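Local coordinates for protein laccase (PDB 4X4K) that oxidises phenols such as hydroquinones at a multicopper centre and reduces dioxygen to water, probably in the breakdown and detoxification of lignin products, at residues Y70-E75 / P98-D103; H170-Y175 / S209-W214; A191-D196 / R264-N269. All coordinates share one frame; numbering follows the deposited sequence. Where two conformers were deposited one is given.

Contact 1. Residues Y70-E75 / P98-D103. With NAG (2-acetamido-2-deoxy-beta-D-glucopyranose), chain I; MAN (alpha-D-mannopyranose), chain C.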
loop_
_atom_site.group_PDB
_atom_site.type_symbol
_atom_site.label_atom_id
_atom_site.label_comp_id
_atom_site.label_asym_id
_atom_site.label_seq_id
_atom_site.Cartn_x
_atom_site.Cartn_y
_atom_site.Cartn_z
ATOM N N TYR A 70 2.535 10.047 18.767
ATOM C CA TYR A 70 1.373 9.187 18.708
ATOM C C TYR A 70 1.732 7.906 19.447
ATOM O O TYR A 70 2.873 7.450 19.374
ATOM C CB TYR A 70 1.010 8.849 17.248
ATOM C CG TYR A 70 0.317 9.942 16.442
ATOM C CD1 TYR A 70 -1.072 10.035 16.418
ATOM C CD2 TYR A 70 1.050 10.850 15.665
ATOM C CE1 TYR A 70 -1.718 11.008 15.670
ATOM C CE2 TYR A 70 0.413 11.833 14.922
ATOM C CZ TYR A 70 -0.977 11.914 14.921
ATOM O OH TYR A 70 -1.642 12.892 14.179
ATOM N N TRP A 71 0.770 7.351 20.187
ATOM C CA TRP A 71 0.883 6.019 20.743
ATOM C C TRP A 71 -0.148 5.216 20.004
ATOM O O TRP A 71 -1.269 5.685 19.829
ATOM C CB TRP A 71 0.580 5.993 22.251
ATOM C CG TRP A 71 1.689 6.576 23.086
ATOM C CD1 TRP A 71 2.665 5.888 23.803
ATOM C CD2 TRP A 71 1.958 7.959 23.264
ATOM N NE1 TRP A 71 3.517 6.788 24.417
ATOM C CE2 TRP A 71 3.106 8.062 24.103
ATOM C CE3 TRP A 71 1.339 9.134 22.800
ATOM C CZ2 TRP A 71 3.641 9.289 24.482
ATOM C CZ3 TRP A 71 1.866 10.361 23.181
ATOM C CH2 TRP A 71 3.008 10.429 24.020
ATOM N N LEU A 72 0.244 4.041 19.519
ATOM C CA LEU A 72 -0.676 3.143 18.851
ATOM C C LEU A 72 -0.563 1.794 19.510
ATOM O O LEU A 72 0.526 1.327 19.865
ATOM C CB LEU A 72 -0.366 3.005 17.358
ATOM C CG LEU A 72 -0.433 4.263 16.474
ATOM C CD1 LEU A 72 -0.022 3.889 15.048
ATOM C CD2 LEU A 72 -1.819 4.914 16.511
ATOM N N SER A 73 -1.714 1.170 19.680
ATOM C CA SER A 73 -1.743 -0.132 20.263
ATOM C C SER A 73 -2.213 -1.085 19.196
ATOM O O SER A 73 -3.288 -0.900 18.625
ATOM C CB SER A 73 -2.689 -0.145 21.446
ATOM O OG SER A 73 -2.621 -1.392 22.067
ATOM N N VAL A 74 -1.393 -2.092 18.913
ATOM C CA VAL A 74 -1.778 -3.126 17.974
ATOM C C VAL A 74 -2.556 -4.154 18.778
ATOM O O VAL A 74 -2.028 -4.773 19.702
ATOM C CB VAL A 74 -0.572 -3.748 17.260
ATOM C CG1 VAL A 74 -1.011 -4.962 16.462
ATOM C CG2 VAL A 74 0.128 -2.710 16.366
ATOM N N GLU A 75 -3.826 -4.316 18.405
ATOM C CA GLU A 75 -4.812 -4.980 19.247
ATOM C C GLU A 75 -5.567 -6.114 18.573
ATOM O O GLU A 75 -5.725 -6.165 17.350
ATOM C CB GLU A 75 -5.792 -3.943 19.802
ATOM C CG GLU A 75 -5.150 -3.018 20.829
ATOM C CD GLU A 75 -6.131 -2.087 21.503
ATOM O OE1 GLU A 75 -7.336 -2.170 21.211
ATOM O OE2 GLU A 75 -5.695 -1.275 22.345
ATOM N N PRO A 98 -6.461 4.802 13.661
ATOM C CA PRO A 98 -6.555 6.243 13.867
ATOM C C PRO A 98 -5.752 7.011 12.829
ATOM O O PRO A 98 -4.684 6.554 12.376
ATOM C CB PRO A 98 -5.941 6.460 15.266
ATOM C CG PRO A 98 -5.875 5.119 15.909
ATOM C CD PRO A 98 -5.783 4.128 14.787
ATOM N N ALA A 99 -6.274 8.179 12.458
ATOM C CA ALA A 99 -5.590 9.051 11.524
ATOM C C ALA A 99 -4.294 9.564 12.123
ATOM O O ALA A 99 -4.281 10.116 13.220
ATOM C CB ALA A 99 -6.479 10.206 11.150
ATOM N N ILE A 100 -3.200 9.372 11.398
ATOM C CA ILE A 100 -1.986 10.096 11.689
ATOM C C ILE A 100 -1.936 11.257 10.713
ATOM O O ILE A 100 -1.817 11.080 9.501
ATOM C CB ILE A 100 -0.742 9.214 11.593
ATOM C CG1 ILE A 100 -0.820 8.131 12.653
ATOM C CG2 ILE A 100 0.512 10.056 11.772
ATOM C CD1 ILE A 100 0.396 7.244 12.727
ATOM N N ILE A 101 -2.086 12.459 11.249
ATOM C CA ILE A 101 -2.115 13.635 10.418
ATOM C C ILE A 101 -0.946 14.529 10.844
ATOM O O ILE A 101 -0.734 14.772 12.035
ATOM C CB ILE A 101 -3.506 14.321 10.474
ATOM C CG1 ILE A 101 -4.554 13.380 9.862
ATOM C CG2 ILE A 101 -3.514 15.675 9.739
ATOM C CD1 ILE A 101 -6.002 13.786 10.078
ATOM N N ALA A 102 -0.157 14.976 9.870
ATOM C CA ALA A 102 0.950 15.845 10.177
ATOM C C ALA A 102 1.146 16.833 9.068
ATOM O O ALA A 102 0.427 16.817 8.078
ATOM C CB ALA A 102 2.222 15.031 10.418
ATOM N N ASP A 103 2.114 17.716 9.234
ATOM C CA ASP A 103 2.496 18.603 8.146
ATOM C C ASP A 103 3.818 18.181 7.527
ATOM O O ASP A 103 4.719 17.635 8.171
ATOM C CB ASP A 103 2.545 20.081 8.586
ATOM C CG ASP A 103 1.169 20.622 9.008
ATOM O OD1 ASP A 103 0.230 20.588 8.191
ATOM O OD2 ASP A 103 1.028 21.097 10.151
HETATM C C1 NAG I . -4.237 3.984 21.312
HETATM C C2 NAG I . -4.211 5.404 21.824
HETATM C C3 NAG I . -3.124 5.530 22.882
HETATM C C4 NAG I . -3.263 4.449 23.955
HETATM C C5 NAG I . -3.227 3.084 23.318
HETATM C C6 NAG I . -3.373 2.005 24.403
HETATM C C7 NAG I . -4.892 6.897 20.036
HETATM C C8 NAG I . -4.427 7.764 18.903
HETATM N N2 NAG I . -3.936 6.292 20.725
HETATM O O3 NAG I . -3.218 6.813 23.459
HETATM O O4 NAG I . -2.184 4.512 24.852
HETATM O O5 NAG I . -4.270 3.016 22.363
HETATM O O6 NAG I . -4.661 2.117 24.986
HETATM O O7 NAG I . -6.092 6.752 20.284
HETATM C C1 MAN C . -1.795 15.468 20.798
HETATM C C2 MAN C . -0.733 14.908 21.752
HETATM C C3 MAN C . 0.597 15.400 21.179
HETATM C C4 MAN C . 0.730 15.080 19.663
HETATM C C5 MAN C . -0.604 15.204 18.866
HETATM C C6 MAN C . -0.579 14.530 17.494
HETATM O O2 MAN C . -0.752 13.491 21.823
HETATM O O3 MAN C . 1.651 14.870 21.957
HETATM O O4 MAN C . 1.735 15.893 19.072
HETATM O O5 MAN C . -1.738 14.724 19.592
HETATM O O6 MAN C . -1.840 14.641 16.861
#
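Y70 reaches across to the backbone of I101, its OH donating a hydrogen bond to I101 O over 3.0 Å. The hydroxyl approaches the carbonyl from the side, with a C=O...O angle of 121°, and lies 21° out of the carbonyl plane. Two conformers were modelled for Y70, so these details belong to one of them. Its ring is sandwiched: I100 CG1 sits over the centre of one face, while C6 of a mannose covers the other face near the rim. On the I100 face, CG2 makes an off-centre CH-pi contact, 3.6 Å from Y70 CE2. On the sugar side, mannose O6 gives Y70 OH a weak bond, so the hydroxyl donates to I101 and probably accepts, weakly, from the sugar. Y70 CG stands opposite its own carbonyl carbon (chi1 -76°), which directs the ring toward 98-103.

Beside this, the two methyls of L72 split their work. CD1 meets I100 CD1 at 4.1 Å, and CD2 meets P98 CG at the same 4.1 Å separation. An N-acetylglucosamine lies along the strand: its N2 donates to W71 O at 2.9 Å, S73 CB rests against its ring, and its acetyl methyl comes near P98 CB.

The segments run nearly antiparallel, their axes 10.2 Å apart, and belong to different sheets: 67-79 pairs with 86-91 and 107-114, whereas 100-103 borders 180-186. The contact is thus packing between the two sheets of a cupredoxin-like beta sandwich, with L108 and I110 of strand 107-114 adding to the apolar layer around I100 and L72.

Contact 2. Residues H170-Y175 / S209-W214. With CU (copper (II) ion), chain E; NAG (2-acetamido-2-deoxy-beta-D-glucopyranose), chain B; NAG (2-acetamido-2-deoxy-beta-D-glucopyranose), chain D; BMA (beta-D-mannopyranose), chain F.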
loop_
_atom_site.group_PDB
_atom_site.type_symbol
_atom_site.label_atom_id
_atom_site.label_comp_id
_atom_site.label_asym_id
_atom_site.label_seq_id
_atom_site.Cartn_x
_atom_site.Cartn_y
_atom_site.Cartn_z
ATOM N N HIS A 170 3.324 -4.778 8.312
ATOM C CA HIS A 170 4.025 -5.437 7.246
ATOM C C HIS A 170 4.377 -6.828 7.703
ATOM O O HIS A 170 5.127 -7.538 7.048
ATOM C CB HIS A 170 5.272 -4.664 6.816
ATOM C CG HIS A 170 5.453 -4.609 5.331
ATOM N ND1 HIS A 170 5.553 -5.740 4.554
ATOM C CD2 HIS A 170 5.508 -3.560 4.477
ATOM C CE1 HIS A 170 5.663 -5.390 3.282
ATOM N NE2 HIS A 170 5.635 -4.071 3.208
ATOM N N PHE A 171 3.807 -7.221 8.826
ATOM C CA PHE A 171 4.081 -8.518 9.388
ATOM C C PHE A 171 3.114 -9.464 8.756
ATOM O O PHE A 171 1.905 -9.429 9.055
ATOM C CB PHE A 171 3.898 -8.495 10.911
ATOM C CG PHE A 171 4.306 -9.777 11.597
ATOM C CD1 PHE A 171 5.631 -9.994 11.964
ATOM C CD2 PHE A 171 3.353 -10.748 11.905
ATOM C CE1 PHE A 171 6.001 -11.182 12.609
ATOM C CE2 PHE A 171 3.712 -11.923 12.565
ATOM C CZ PHE A 171 5.039 -12.144 12.915
ATOM N N SER A 172 3.625 -10.278 7.837
ATOM C CA SER A 172 2.800 -11.311 7.243
ATOM C C SER A 172 1.488 -10.658 6.754
ATOM O O SER A 172 1.519 -9.619 6.077
ATOM C CB SER A 172 2.576 -12.419 8.294
ATOM O OG SER A 172 1.886 -13.517 7.759
ATOM N N LEU A 173 0.341 -11.222 7.110
ATOM C CA LEU A 173 -0.922 -10.831 6.482
ATOM C C LEU A 173 -1.740 -9.851 7.300
ATOM O O LEU A 173 -2.865 -9.477 6.913
ATOM C CB LEU A 173 -1.771 -12.076 6.229
ATOM C CG LEU A 173 -1.226 -13.085 5.224
ATOM C CD1 LEU A 173 -1.751 -14.475 5.570
ATOM C CD2 LEU A 173 -1.611 -12.683 3.810
ATOM N N GLN A 174 -1.184 -9.427 8.425
ATOM C CA GLN A 174 -1.956 -8.654 9.400
ATOM C C GLN A 174 -2.837 -7.561 8.854
ATOM O O GLN A 174 -3.984 -7.490 9.268
ATOM C CB GLN A 174 -1.085 -8.134 10.524
ATOM C CG GLN A 174 -0.627 -9.253 11.426
ATOM C CD GLN A 174 0.405 -8.790 12.403
ATOM O OE1 GLN A 174 1.015 -7.735 12.209
ATOM N NE2 GLN A 174 0.604 -9.561 13.476
ATOM N N TYR A 175 -2.355 -6.747 7.907
ATOM C CA TYR A 175 -3.191 -5.634 7.406
ATOM C C TYR A 175 -4.518 -6.099 6.822
ATOM O O TYR A 175 -5.480 -5.322 6.773
ATOM C CB TYR A 175 -2.445 -4.666 6.474
ATOM C CG TYR A 175 -2.425 -4.977 5.000
ATOM C CD1 TYR A 175 -3.496 -4.639 4.203
ATOM C CD2 TYR A 175 -1.294 -5.558 4.386
ATOM C CE1 TYR A 175 -3.489 -4.887 2.856
ATOM C CE2 TYR A 175 -1.269 -5.812 3.012
ATOM C CZ TYR A 175 -2.387 -5.475 2.255
ATOM O OH TYR A 175 -2.451 -5.708 0.894
ATOM N N SER A 209 -10.653 -14.299 9.968
ATOM C CA SER A 209 -9.256 -13.883 9.907
ATOM C C SER A 209 -8.597 -14.352 8.627
ATOM O O SER A 209 -8.770 -15.477 8.199
ATOM C CB SER A 209 -8.477 -14.417 11.103
ATOM O OG SER A 209 -7.116 -13.973 11.100
ATOM N N VAL A 210 -7.842 -13.455 8.011
ATOM C CA VAL A 210 -7.042 -13.790 6.866
ATOM C C VAL A 210 -6.182 -15.030 7.230
ATOM O O VAL A 210 -5.849 -15.864 6.382
ATOM C CB VAL A 210 -6.178 -12.564 6.488
ATOM C CG1 VAL A 210 -5.049 -12.362 7.486
ATOM C CG2 VAL A 210 -5.620 -12.709 5.096
ATOM N N PHE A 211 -5.853 -15.168 8.500
ATOM C CA PHE A 211 -4.967 -16.245 8.930
ATOM C C PHE A 211 -5.644 -17.608 8.930
ATOM O O PHE A 211 -4.948 -18.621 8.854
ATOM C CB PHE A 211 -4.329 -15.931 10.292
ATOM C CG PHE A 211 -3.379 -14.769 10.238
ATOM C CD1 PHE A 211 -2.086 -14.934 9.729
ATOM C CD2 PHE A 211 -3.778 -13.489 10.675
ATOM C CE1 PHE A 211 -1.204 -13.845 9.684
ATOM C CE2 PHE A 211 -2.909 -12.408 10.621
ATOM C CZ PHE A 211 -1.618 -12.587 10.128
ATOM N N GLU A 212 -6.986 -17.617 8.994
ATOM C CA GLU A 212 -7.786 -18.851 8.872
ATOM C C GLU A 212 -7.697 -19.397 7.452
ATOM O O GLU A 212 -7.669 -20.600 7.245
ATOM C CB GLU A 212 -9.248 -18.593 9.239
ATOM C CG GLU A 212 -9.937 -19.719 10.007
ATOM C CD GLU A 212 -10.979 -19.204 11.007
ATOM O OE1 GLU A 212 -10.651 -18.262 11.771
ATOM O OE2 GLU A 212 -12.116 -19.739 11.039
ATOM N N ILE A 213 -7.627 -18.510 6.470
ATOM C CA ILE A 213 -7.729 -18.946 5.099
ATOM C C ILE A 213 -6.398 -19.001 4.365
ATOM O O ILE A 213 -6.343 -19.415 3.216
ATOM C CB ILE A 213 -8.788 -18.138 4.330
ATOM C CG1 ILE A 213 -8.541 -16.643 4.433
ATOM C CG2 ILE A 213 -10.160 -18.459 4.904
ATOM C CD1 ILE A 213 -9.775 -15.813 4.138
ATOM N N TRP A 214 -5.325 -18.627 5.052
ATOM C CA TRP A 214 -4.006 -18.618 4.453
ATOM C C TRP A 214 -3.604 -20.009 3.955
ATOM O O TRP A 214 -3.161 -20.140 2.808
ATOM C CB TRP A 214 -2.972 -18.086 5.446
ATOM C CG TRP A 214 -1.532 -18.420 5.096
ATOM C CD1 TRP A 214 -0.636 -19.114 5.868
ATOM C CD2 TRP A 214 -0.830 -18.070 3.886
ATOM N NE1 TRP A 214 0.581 -19.211 5.215
ATOM C CE2 TRP A 214 0.489 -18.568 4.005
ATOM C CE3 TRP A 214 -1.185 -17.377 2.716
ATOM C CZ2 TRP A 214 1.433 -18.406 3.002
ATOM C CZ3 TRP A 214 -0.230 -17.217 1.724
ATOM C CH2 TRP A 214 1.052 -17.718 1.873
HETATM CU CU CU E . 5.947 -3.082 1.432
HETATM C C1 NAG B . -3.538 -19.151 12.840
HETATM C C2 NAG B . -4.994 -19.563 12.621
HETATM C C3 NAG B . -5.117 -21.068 12.560
HETATM C C4 NAG B . -4.110 -21.642 11.560
HETATM C C5 NAG B . -2.699 -21.144 11.911
HETATM C C6 NAG B . -1.622 -21.665 10.979
HETATM C C7 NAG B . -6.731 -18.170 13.587
HETATM C C8 NAG B . -7.573 -17.888 14.805
HETATM N N2 NAG B . -5.861 -19.154 13.703
HETATM O O3 NAG B . -6.437 -21.347 12.158
HETATM O O4 NAG B . -4.196 -23.047 11.533
HETATM O O5 NAG B . -2.720 -19.725 11.839
HETATM O O6 NAG B . -1.954 -21.217 9.694
HETATM O O7 NAG B . -6.861 -17.524 12.552
HETATM C C1 NAG D . -0.640 -14.839 13.915
HETATM C C2 NAG D . -0.082 -16.213 13.605
HETATM C C3 NAG D . -1.115 -17.069 12.884
HETATM C C4 NAG D . -2.374 -17.239 13.723
HETATM C C5 NAG D . -2.804 -15.863 14.272
HETATM C C6 NAG D . -3.849 -15.956 15.376
HETATM C C7 NAG D . 2.305 -15.963 13.382
HETATM C C8 NAG D . 3.460 -15.936 12.428
HETATM N N2 NAG D . 1.131 -16.135 12.812
HETATM O O3 NAG D . -0.584 -18.334 12.545
HETATM O O4 NAG D . -3.407 -17.722 12.864
HETATM O O5 NAG D . -1.749 -15.049 14.764
HETATM O O6 NAG D . -4.741 -14.910 15.068
HETATM O O7 NAG D . 2.431 -15.835 14.618
HETATM C C1 BMA F . -4.870 -23.447 10.326
HETATM C C2 BMA F . -4.486 -24.904 10.061
HETATM C C3 BMA F . -5.266 -25.498 8.880
HETATM C C4 BMA F . -6.764 -25.166 8.893
HETATM C C5 BMA F . -6.989 -23.659 9.175
HETATM C C6 BMA F . -8.462 -23.198 9.130
HETATM O O2 BMA F . -4.682 -25.662 11.259
HETATM O O3 BMA F . -5.037 -26.912 8.737
HETATM O O4 BMA F . -7.268 -25.518 7.595
HETATM O O5 BMA F . -6.297 -23.244 10.377
HETATM O O6 BMA F . -9.343 -23.708 10.143
HETATM O O HOH W 1 4.130 -2.191 1.576
#
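S172, L173 and Q174, just after the copper ligand H170, bring the loop 170-175 against V210, F211 and W214 at the start of helix 210-217. H170 itself faces the metal: NE2 binds copper at 2.1 Å, with a water and the NE2 atoms of H468 and H525 completing the site, consistent with a type 3 copper. From F171 to Q174 the backbone makes a type II' turn, closed by the Q174 N to F171 O hydrogen bond; the turn carries S172 and L173 at its corners and points them to the helix.

S172 OG comes to the edge of the F211 ring, near its plane and 3.7 Å from CE1, while its hydrogen bond goes to D577. L173 carries most of the contact. Its CB packs on V210 CG1 at 3.5 Å and also touches F211 CE1; farther out, CD1 lies 3.8 Å from W214 CB, the two side chains crossing at about a right angle. In V210, CG1 falls between the backbone N and carbonyl carbon (chi1 73°), where it touches both L173 and one face of the F211 ring. The opposite face of that ring is covered by C1 of an N-acetylglucosamine. Q174 lays its aliphatic CG 3.7 Å from F211 CZ, its amide plane 83° from the ring; the amide is held by S169, T121 and G120.

Across the two segments the chemistry is therefore apolar, with polar ends satisfied outward: W214 NE1 bonds D576 O, and D177 binds both S209 OG and V210 N. D576 and D577 belong to the C-terminal tail, which in related ascomycete laccases plugs the channel to the trinuclear copper cluster, so the contact probably also seats that tail.

Contact 3. Residues A191-D196 / R264-N269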
loop_
_atom_site.group_PDB
_atom_site.type_symbol
_atom_site.label_atom_id
_atom_site.label_comp_id
_atom_site.label_asym_id
_atom_site.label_seq_id
_atom_site.Cartn_x
_atom_site.Cartn_y
_atom_site.Cartn_z
ATOM N N ALA A 191 -4.478 21.771 -7.410
ATOM C CA ALA A 191 -5.744 22.439 -7.710
ATOM C C ALA A 191 -6.360 22.901 -6.416
ATOM O O ALA A 191 -5.972 22.438 -5.333
ATOM C CB ALA A 191 -6.707 21.531 -8.467
ATOM N N ASP A 192 -7.302 23.836 -6.530
ATOM C CA ASP A 192 -7.991 24.388 -5.367
ATOM C C ASP A 192 -9.214 23.559 -5.000
ATOM O O ASP A 192 -9.831 22.930 -5.861
ATOM C CB ASP A 192 -8.389 25.852 -5.620
ATOM C CG ASP A 192 -7.186 26.786 -5.666
ATOM O OD1 ASP A 192 -6.269 26.609 -4.827
ATOM O OD2 ASP A 192 -7.158 27.689 -6.543
ATOM N N TYR A 193 -9.539 23.549 -3.713
ATOM C CA TYR A 193 -10.741 22.896 -3.219
ATOM C C TYR A 193 -11.104 23.607 -1.920
ATOM O O TYR A 193 -10.272 24.306 -1.330
ATOM C CB TYR A 193 -10.523 21.386 -2.995
ATOM C CG TYR A 193 -9.373 21.082 -2.059
ATOM C CD1 TYR A 193 -9.583 21.015 -0.683
ATOM C CD2 TYR A 193 -8.068 20.907 -2.545
ATOM C CE1 TYR A 193 -8.540 20.751 0.198
ATOM C CE2 TYR A 193 -7.009 20.655 -1.667
ATOM C CZ TYR A 193 -7.259 20.581 -0.303
ATOM O OH TYR A 193 -6.249 20.329 0.587
ATOM N N ASP A 194 -12.346 23.459 -1.485
ATOM C CA ASP A 194 -12.802 24.159 -0.291
ATOM C C ASP A 194 -12.772 23.232 0.902
ATOM O O ASP A 194 -12.599 23.668 2.039
ATOM C CB ASP A 194 -14.226 24.722 -0.502
ATOM C CG ASP A 194 -14.382 25.420 -1.847
ATOM O OD1 ASP A 194 -13.679 26.421 -2.067
ATOM O OD2 ASP A 194 -15.177 24.957 -2.698
ATOM N N GLU A 195 -12.908 21.939 0.649
ATOM C CA GLU A 195 -12.992 20.987 1.749
ATOM C C GLU A 195 -12.267 19.657 1.503
ATOM O O GLU A 195 -12.275 19.106 0.402
ATOM C CB GLU A 195 -14.455 20.747 2.075
ATOM C CG GLU A 195 -14.690 20.377 3.516
ATOM C CD GLU A 195 -16.043 20.849 3.987
ATOM O OE1 GLU A 195 -16.355 22.036 3.741
ATOM O OE2 GLU A 195 -16.776 20.031 4.598
ATOM N N ASP A 196 -11.661 19.139 2.558
ATOM C CA ASP A 196 -10.912 17.898 2.504
ATOM C C ASP A 196 -11.723 16.903 3.306
ATOM O O ASP A 196 -11.887 17.073 4.525
ATOM C CB ASP A 196 -9.521 18.111 3.142
ATOM C CG ASP A 196 -8.655 16.814 3.195
ATOM O OD1 ASP A 196 -8.984 15.776 2.566
ATOM O OD2 ASP A 196 -7.626 16.854 3.891
ATOM N N ARG A 264 -11.870 17.641 -1.738
ATOM C CA ARG A 264 -10.713 16.763 -1.963
ATOM C C ARG A 264 -11.030 15.406 -1.357
ATOM O O ARG A 264 -11.294 15.314 -0.156
ATOM C CB ARG A 264 -9.450 17.357 -1.335
ATOM C CG ARG A 264 -8.213 16.463 -1.415
ATOM C CD ARG A 264 -7.064 17.054 -0.627
ATOM N NE ARG A 264 -5.808 16.417 -1.010
ATOM C CZ ARG A 264 -4.637 17.047 -1.069
ATOM N NH1 ARG A 264 -4.564 18.354 -0.769
ATOM N NH2 ARG A 264 -3.550 16.372 -1.448
ATOM N N LEU A 265 -11.035 14.367 -2.191
ATOM C CA LEU A 265 -11.197 12.980 -1.721
ATOM C C LEU A 265 -9.847 12.283 -1.789
ATOM O O LEU A 265 -9.126 12.438 -2.769
ATOM C CB LEU A 265 -12.193 12.203 -2.608
ATOM C CG LEU A 265 -13.701 12.267 -2.322
ATOM C CD1 LEU A 265 -14.193 13.701 -2.225
ATOM C CD2 LEU A 265 -14.513 11.531 -3.384
ATOM N N ARG A 266 -9.510 11.496 -0.775
ATOM C CA ARG A 266 -8.216 10.816 -0.758
ATOM C C ARG A 266 -8.452 9.317 -0.821
ATOM O O ARG A 266 -8.798 8.696 0.179
ATOM C CB ARG A 266 -7.414 11.204 0.493
ATOM C CG ARG A 266 -7.193 12.700 0.676
ATOM C CD ARG A 266 -6.604 12.998 2.044
ATOM N NE ARG A 266 -6.355 14.431 2.221
ATOM C CZ ARG A 266 -5.179 15.047 2.059
ATOM N NH1 ARG A 266 -4.070 14.382 1.735
ATOM N NH2 ARG A 266 -5.111 16.344 2.263
ATOM N N LEU A 267 -8.299 8.744 -2.006
ATOM C CA LEU A 267 -8.629 7.336 -2.229
ATOM C C LEU A 267 -7.427 6.429 -2.049
ATOM O O LEU A 267 -6.339 6.732 -2.541
ATOM C CB LEU A 267 -9.226 7.163 -3.625
ATOM C CG LEU A 267 -10.452 8.077 -3.874
ATOM C CD1 LEU A 267 -10.597 8.364 -5.366
ATOM C CD2 LEU A 267 -11.734 7.494 -3.290
ATOM N N ILE A 268 -7.620 5.326 -1.323
ATOM C CA ILE A 268 -6.573 4.335 -1.132
ATOM C C ILE A 268 -7.199 2.961 -1.248
ATOM O O ILE A 268 -8.187 2.672 -0.580
ATOM C CB ILE A 268 -5.919 4.381 0.268
ATOM C CG1 ILE A 268 -5.589 5.815 0.677
ATOM C CG2 ILE A 268 -4.683 3.474 0.294
ATOM C CD1 ILE A 268 -4.872 5.941 1.991
ATOM N N ASN A 269 -6.605 2.127 -2.092
ATOM C CA ASN A 269 -6.999 0.737 -2.194
ATOM C C ASN A 269 -6.113 -0.031 -1.198
ATOM O O ASN A 269 -4.866 -0.049 -1.310
ATOM C CB ASN A 269 -6.872 0.241 -3.648
ATOM C CG ASN A 269 -7.104 -1.258 -3.801
ATOM O OD1 ASN A 269 -7.329 -2.002 -2.833
ATOM N ND2 ASN A 269 -7.044 -1.718 -5.049
#
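D196 OD1 is gripped by R266 NE at 3.0 Å and by the backbone N of G198. The R266 bond is fairly straight (161°) and comes in on the syn side of the carboxylate. R266 NH2 reaches the second oxygen, D196 OD2, also at 3.0 Å, but from well above the carboxylate plane. The salt bridge is side-on yet twisted, with the two flat groups 45° apart, and NE makes a further, weak bond to D196 OD2.

Between the backbones, R264 N donates to E195 O at 2.6 Å. This short bond accompanies the parallel bridge between D196 and R264, whose side chains rise on one face of the sheet.

Y193, just ahead of strand 195-205, folds back over R264. R264 CB sits 3.7 Å from the centroid of the Y193 ring, directly over its face, a CH-pi contact. The extended R264 chain then carries its guanidinium past the ring, nearly perpendicular to it, and NH1 bonds Y193 OH at 2.9 Å within the guanidinium plane. Y193 CG lies between its backbone N and carbonyl carbon (chi1 56°), turning the ring toward R264. The guanidinium groups themselves layer: R264 NE stands 3.3 Å above the R266 guanidinium plane, over its centre. D196 and D312, the latter salt-bridged to R264 NE, would be expected to offset the paired charge.

Strand 262-269 is flanked in its sheet by 195-205 and 310-316, the strand carrying D312. Its L265 and L267 turn to strand 276-280 of another sheet, while R266 NH1 bonds T164 on strand 163-169.

Overall arrangement
Contact 1 closes before the others open; contacts 2 and 3 then interleave along the chain, in the order 170-175, 191-196, 209-214, 264-269. Strand 195-205, which begins in contact 3, leads into helix 210-217 of contact 2. The centres of contacts 2 and 3 lie about 30 Å apart, on opposite sides of the chain's centre, and that of contact 1 is about 21 Å from each. Contact 1 packs two sheets of the first cupredoxin-like unit, contact 3 pairs strands within the six-stranded sheet that follows, and contact 2 fastens the copper-bearing loop after strand 163-169 to the helix beyond that sheet's first strand, joining the two units near the copper cluster.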